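Local coordinates for 5'-deoxynucleotidase (Pyrococcus horikoshii, PDB 2CQZ), which probably hydrolyses 2'-deoxyribonucleoside 5'-phosphates to the deoxyribonucleoside and phosphate, as a metal-dependent homodimeric phosphatase of the HD-domain family, at residues 10-13 and 14-17. Sequence-based numbering, arbitrary orientation.
Sequences LVQT and LKRL
Thr13 meets both Arg16 and Leu17 where the chain winds on from helix 5-11. Its carbonyl O accepts Arg16 N at 2.9 Å and Leu17 N at 3.1 Å; the Leu17 donor, reaching back four residues, lies in the carbonyl plane, the Arg16 donor well above it, 61° out. Val11 O to Leu14 N and Gln12 O to Lys15 N are, like the Arg16 bond, i to i+3. With CG2 anti to its backbone N, Thr13 turns this methyl to Leu17 CD1, 3.7 Å away. The Arg16 chain bends at chi3 (-72°) and folds back, with Thr13 CA 3.6 Å above the guanidinium plane, offset toward its rim. Thr13 OG1 in turn donates to Leu10 O at 2.6 Å, an oxygen that Thr13 N also uses from the same side of the carbonyl plane. A valine here would probably cost Leu10 O the hydroxyl bond, since a methyl would replace OG1. Further out, Arg16 NE and NH2 bond the carbonyls of Leu23 and Ile24 of a third subunit, while Lys15, alongside Gln12, forms salt bridges to Glu31 and Asp130 of the second subunit. Within the chain, Leu14 and Leu17 pack on the start of helix 33-53, Leu14 also touches helix 74-77, and the segment then leads toward helix 20-24.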
loop_
_atom_site.group_PDB
_atom_site.type_symbol
_atom_site.label_atom_id
_atom_site.label_comp_id
_atom_site.label_asym_id
_atom_site.label_seq_id
_atom_site.Cartn_x
_atom_site.Cartn_y
_atom_site.Cartn_z
ATOM N N LEU A 10 -19.056 1.022 13.681
ATOM C CA LEU A 10 -18.016 1.474 14.590
ATOM C C LEU A 10 -16.951 0.382 14.752
ATOM O O LEU A 10 -15.750 0.678 14.666
ATOM C CB LEU A 10 -18.607 1.789 15.964
ATOM C CG LEU A 10 -17.534 2.074 17.013
ATOM C CD1 LEU A 10 -16.669 3.222 16.546
ATOM C CD2 LEU A 10 -18.176 2.387 18.348
ATOM N N VAL A 11 -17.384 -0.860 15.006
ATOM C CA VAL A 11 -16.446 -1.975 15.194
ATOM C C VAL A 11 -15.722 -2.357 13.909
ATOM O O VAL A 11 -14.620 -2.901 13.963
ATOM C CB VAL A 11 -17.164 -3.233 15.795
ATOM C CG1 VAL A 11 -16.357 -4.524 15.526
ATOM C CG2 VAL A 11 -17.321 -3.090 17.303
ATOM N N GLN A 12 -16.331 -2.063 12.762
ATOM C CA GLN A 12 -15.688 -2.361 11.500
ATOM C C GLN A 12 -14.475 -1.470 11.286
ATOM O O GLN A 12 -13.691 -1.700 10.369
ATOM C CB GLN A 12 -16.654 -2.195 10.327
ATOM C CG GLN A 12 -17.674 -3.332 10.201
ATOM C CD GLN A 12 -18.287 -3.437 8.815
ATOM O OE1 GLN A 12 -18.639 -2.431 8.193
ATOM N NE2 GLN A 12 -18.431 -4.663 8.331
ATOM N N THR A 13 -14.320 -0.447 12.125
ATOM C CA THR A 13 -13.169 0.453 12.028
ATOM C C THR A 13 -11.896 -0.356 12.309
ATOM O O THR A 13 -10.795 0.037 11.927
ATOM C CB THR A 13 -13.264 1.600 13.056
ATOM O OG1 THR A 13 -14.543 2.226 12.949
ATOM C CG2 THR A 13 -12.204 2.653 12.794
ATOM N N LEU A 14 -12.062 -1.491 12.983
ATOM C CA LEU A 14 -10.942 -2.369 13.297
ATOM C C LEU A 14 -10.291 -2.927 12.031
ATOM O O LEU A 14 -9.126 -3.340 12.057
ATOM C CB LEU A 14 -11.396 -3.529 14.194
ATOM C CG LEU A 14 -11.855 -3.132 15.606
ATOM C CD1 LEU A 14 -12.244 -4.386 16.375
ATOM C CD2 LEU A 14 -10.743 -2.363 16.329
ATOM N N LYS A 15 -11.040 -2.949 10.930
ATOM C CA LYS A 15 -10.512 -3.444 9.664
ATOM C C LYS A 15 -9.513 -2.436 9.137
ATOM O O LYS A 15 -8.589 -2.800 8.421
ATOM C CB LYS A 15 -11.625 -3.615 8.628
ATOM C CG LYS A 15 -12.657 -4.662 8.960
ATOM C CD LYS A 15 -13.677 -4.805 7.842
ATOM C CE LYS A 15 -14.620 -5.949 8.135
ATOM N NZ LYS A 15 -15.522 -6.260 7.005
ATOM N N ARG A 16 -9.692 -1.169 9.506
ATOM C CA ARG A 16 -8.808 -0.108 9.030
ATOM C C ARG A 16 -7.664 0.249 9.947
ATOM O O ARG A 16 -6.676 0.824 9.503
ATOM C CB ARG A 16 -9.593 1.176 8.769
ATOM C CG ARG A 16 -10.716 1.028 7.790
ATOM C CD ARG A 16 -11.218 2.384 7.346
ATOM N NE ARG A 16 -11.960 3.097 8.379
ATOM C CZ ARG A 16 -13.177 2.755 8.800
ATOM N NH1 ARG A 16 -13.793 1.698 8.275
ATOM N NH2 ARG A 16 -13.784 3.480 9.741
ATOM N N LEU A 17 -7.812 -0.049 11.231
ATOM C CA LEU A 17 -6.756 0.321 12.168
ATOM C C LEU A 17 -5.645 -0.733 12.222
ATOM O O LEU A 17 -5.892 -1.931 12.261
ATOM C CB LEU A 17 -7.384 0.488 13.553
ATOM C CG LEU A 17 -8.441 1.594 13.587
ATOM C CD1 LEU A 17 -9.297 1.543 14.854
ATOM C CD2 LEU A 17 -7.833 2.996 13.537
#